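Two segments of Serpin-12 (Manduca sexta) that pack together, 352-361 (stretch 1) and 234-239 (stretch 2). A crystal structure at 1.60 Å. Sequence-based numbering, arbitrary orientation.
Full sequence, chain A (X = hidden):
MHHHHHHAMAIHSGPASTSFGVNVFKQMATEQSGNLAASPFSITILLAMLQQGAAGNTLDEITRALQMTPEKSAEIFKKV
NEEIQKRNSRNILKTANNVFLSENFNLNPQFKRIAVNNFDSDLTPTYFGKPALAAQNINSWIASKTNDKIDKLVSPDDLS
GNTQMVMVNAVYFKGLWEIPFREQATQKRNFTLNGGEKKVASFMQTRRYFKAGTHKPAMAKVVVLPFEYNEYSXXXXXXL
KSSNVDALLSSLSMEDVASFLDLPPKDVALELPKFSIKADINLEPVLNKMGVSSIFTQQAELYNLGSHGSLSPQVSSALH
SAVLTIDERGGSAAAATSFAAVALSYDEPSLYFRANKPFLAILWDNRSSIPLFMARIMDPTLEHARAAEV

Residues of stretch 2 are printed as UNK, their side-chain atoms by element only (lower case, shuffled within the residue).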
# COMPACT_ATOMS: atom_id res chain seq x y z
N TYR A 352 -10.93 2.58 -26.55
CA TYR A 352 -11.89 3.08 -25.57
C TYR A 352 -11.60 2.41 -24.24
O TYR A 352 -11.54 1.18 -24.16
CB TYR A 352 -13.33 2.77 -25.99
CG TYR A 352 -13.86 3.60 -27.13
CD1 TYR A 352 -14.40 4.86 -26.89
CD2 TYR A 352 -13.86 3.12 -28.42
CE1 TYR A 352 -14.90 5.63 -27.93
CE2 TYR A 352 -14.36 3.87 -29.47
CZ TYR A 352 -14.88 5.12 -29.21
OH TYR A 352 -15.38 5.88 -30.25
N PHE A 353 -11.41 3.22 -23.20
CA PHE A 353 -11.16 2.71 -21.86
C PHE A 353 -12.21 3.30 -20.93
O PHE A 353 -12.06 4.42 -20.43
CB PHE A 353 -9.74 3.04 -21.39
CG PHE A 353 -9.29 2.23 -20.20
CD1 PHE A 353 -9.75 2.53 -18.92
CD2 PHE A 353 -8.38 1.19 -20.35
CE1 PHE A 353 -9.33 1.79 -17.81
CE2 PHE A 353 -7.96 0.44 -19.24
CZ PHE A 353 -8.44 0.75 -17.97
N ARG A 354 -13.27 2.55 -20.69
CA ARG A 354 -14.38 3.02 -19.88
C ARG A 354 -14.46 2.11 -18.65
O ARG A 354 -14.88 0.95 -18.76
CB ARG A 354 -15.68 3.02 -20.68
CG ARG A 354 -16.95 3.00 -19.86
CD ARG A 354 -18.12 3.30 -20.73
NE ARG A 354 -18.30 2.29 -21.77
CZ ARG A 354 -19.08 2.45 -22.83
NH1 ARG A 354 -19.77 3.58 -22.97
NH2 ARG A 354 -19.18 1.49 -23.75
N ALA A 355 -14.05 2.65 -17.51
CA ALA A 355 -13.99 1.87 -16.27
C ALA A 355 -15.29 2.00 -15.49
O ALA A 355 -15.33 2.54 -14.39
CB ALA A 355 -12.79 2.32 -15.44
N ASN A 356 -16.37 1.49 -16.10
CA ASN A 356 -17.72 1.54 -15.53
C ASN A 356 -18.13 0.20 -14.95
O ASN A 356 -19.33 -0.12 -14.87
CB ASN A 356 -18.72 2.02 -16.58
CG ASN A 356 -18.84 1.07 -17.77
OD1 ASN A 356 -18.13 0.07 -17.86
ND2 ASN A 356 -19.74 1.40 -18.69
N LYS A 357 -17.15 -0.60 -14.57
CA LYS A 357 -17.31 -1.91 -13.96
C LYS A 357 -16.06 -2.13 -13.13
O LYS A 357 -15.09 -1.37 -13.25
CB LYS A 357 -17.49 -3.00 -15.02
CG LYS A 357 -16.31 -3.18 -15.94
CD LYS A 357 -16.60 -4.26 -16.97
CE LYS A 357 -15.47 -4.40 -17.96
NZ LYS A 357 -15.58 -5.66 -18.75
N PRO A 358 -16.06 -3.14 -12.26
CA PRO A 358 -14.91 -3.32 -11.36
C PRO A 358 -13.56 -3.42 -12.09
O PRO A 358 -13.44 -4.03 -13.15
CB PRO A 358 -15.25 -4.63 -10.63
CG PRO A 358 -16.69 -4.60 -10.54
CD PRO A 358 -17.18 -4.01 -11.87
N PHE A 359 -12.54 -2.81 -11.48
CA PHE A 359 -11.24 -2.68 -12.11
C PHE A 359 -10.16 -2.65 -11.03
O PHE A 359 -10.45 -2.51 -9.84
CB PHE A 359 -11.15 -1.43 -13.00
CG PHE A 359 -11.33 -0.13 -12.25
CD1 PHE A 359 -12.60 0.42 -12.09
CD2 PHE A 359 -10.24 0.57 -11.77
CE1 PHE A 359 -12.77 1.62 -11.42
CE2 PHE A 359 -10.39 1.76 -11.09
CZ PHE A 359 -11.66 2.30 -10.92
N LEU A 360 -8.91 -2.78 -11.48
CA LEU A 360 -7.74 -2.72 -10.61
C LEU A 360 -7.00 -1.42 -10.86
O LEU A 360 -6.83 -1.00 -12.01
CB LEU A 360 -6.78 -3.87 -10.90
CG LEU A 360 -7.22 -5.30 -10.65
CD1 LEU A 360 -6.00 -6.18 -10.88
CD2 LEU A 360 -7.75 -5.45 -9.22
N ALA A 361 -6.55 -0.77 -9.79
CA ALA A 361 -5.70 0.41 -9.92
C ALA A 361 -4.43 0.19 -9.12
O ALA A 361 -4.48 -0.26 -7.97
CB ALA A 361 -6.43 1.67 -9.44
N UNK A 234 -0.58 6.04 -12.28
CA UNK A 234 -1.72 5.20 -11.95
C UNK A 234 -1.91 4.24 -13.11
O UNK A 234 -2.19 4.66 -14.24
c UNK A 234 -5.43 5.81 -11.09
c UNK A 234 -4.07 5.14 -10.96
c UNK A 234 -3.69 4.89 -9.50
c UNK A 234 -3.00 5.99 -11.67
N UNK A 235 -1.72 2.95 -12.84
CA UNK A 235 -1.88 1.91 -13.84
C UNK A 235 -3.25 1.30 -13.59
O UNK A 235 -3.52 0.78 -12.51
c UNK A 235 -0.75 0.87 -13.75
c UNK A 235 0.60 1.57 -13.96
c UNK A 235 1.80 0.69 -13.66
c UNK A 235 -0.96 -0.24 -14.79
N UNK A 236 -4.14 1.42 -14.57
CA UNK A 236 -5.52 0.97 -14.43
C UNK A 236 -5.72 -0.21 -15.36
O UNK A 236 -5.39 -0.14 -16.55
c UNK A 236 -7.95 1.62 -14.52
c UNK A 236 -6.51 2.10 -14.74
c UNK A 236 -6.20 3.32 -13.88
N UNK A 237 -6.26 -1.30 -14.82
CA UNK A 237 -6.36 -2.56 -15.54
C UNK A 237 -7.81 -2.99 -15.47
O UNK A 237 -8.37 -3.14 -14.37
c UNK A 237 -5.34 -4.81 -15.88
c UNK A 237 -5.42 -3.63 -14.95
c UNK A 237 -4.03 -3.04 -14.71
N UNK A 238 -8.42 -3.19 -16.63
CA UNK A 238 -9.86 -3.38 -16.75
C UNK A 238 -10.14 -4.73 -17.40
O UNK A 238 -9.74 -4.94 -18.56
c UNK A 238 -12.71 -1.94 -16.53
c UNK A 238 -12.24 -1.03 -18.80
c UNK A 238 -11.95 -2.16 -17.81
c UNK A 238 -10.46 -2.24 -17.57
N UNK A 239 -10.81 -5.66 -16.73
CA UNK A 239 -11.07 -6.96 -17.34
C UNK A 239 -11.96 -6.81 -18.56
O UNK A 239 -12.84 -5.96 -18.62
c UNK A 239 -11.39 -5.54 -15.37
c UNK A 239 -11.79 -7.75 -16.23
c UNK A 239 -11.59 -6.99 -15.00

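Position 234 carries four side-chain carbons. The carbon on CA leads to a second one, and the fork comes there, with two terminal carbons. One of these ends lies 4.2 Å from CB of Ala361. A chain of four carbons forked at the second is leucine, so this is Leu234. Its CB points sideways, but the end of the side chain comes nearer to stretch 1.

Position 235 also has four carbons, but the fork is at the first. One arm is a single carbon and the other is two carbons long. The end of the side chain leads away. Its nearest atom to stretch 1 is CB, 6.0 Å from C of Ala361. That is isoleucine, Ile235. The backbone does the work here: O of Ile235 receives a CA-H...O contact from CA of Ala361 at 3.4 Å.

Position 236 has three carbons, one carrying the other two. There is no further extension and no ring. One of the two methyl carbons lies between two aromatic rings, 3.6 Å from CE1 of Phe353 and 3.7 Å from CD2 of Phe359. Three carbons forked at the first, both outer ones bonded to CB alone, make this Val236. The methyl that meets both rings is CG1. The residue pairs with Ala361 without hydrogen bonds, and both side chains lie on the same face of the sheet. Its CA is also 3.4 Å from O of Leu360, a second CA-H...O contact.

Position 237 repeats the pattern of three carbons with a fork at the first. Its CB is 4.3 Å from CB of Leu360, on the face of the sheet that these two side chains share. This is Val237. Its backbone makes both hydrogen bonds of the pair: N of Val237 gives to O of Leu360 at 2.9 Å, and N of Leu360 gives to O of Val237 at 3.0 Å. Both are close to straight.

Position 238 has four carbons, forked at the second. CB is 3.6 Å from CZ of Phe353. One terminal carbon lies over the face of the Phe353 ring, 4.2 Å from its centroid. The other is 3.9 Å from CB of Phe359. The fork identifies Leu238. Its CD2 makes the CH-pi contact and is also 3.3 Å from O of Arg354. Its CD1 reaches CG of Lys357 at 3.9 Å.

Position 239 has three carbons that close a ring onto the backbone N. The one bonded to N is 3.4 Å from O of Pro358. Only proline closes such a ring, so it is Pro239. Its O accepts a hydrogen bond from NZ of Lys357 at 2.8 Å.

The contact works in two parts. Strand 359-361 runs antiparallel to strand 234-239 and is joined to it through Leu360 and Val237. Strand 352-354 crosses at 90°, and Phe353 packs on Val236 and Leu238. Leu238 has the largest covered area and links both parts. Together the stretches bury 612 Å².

Stretch 2, residues 234-239: LIVVLP
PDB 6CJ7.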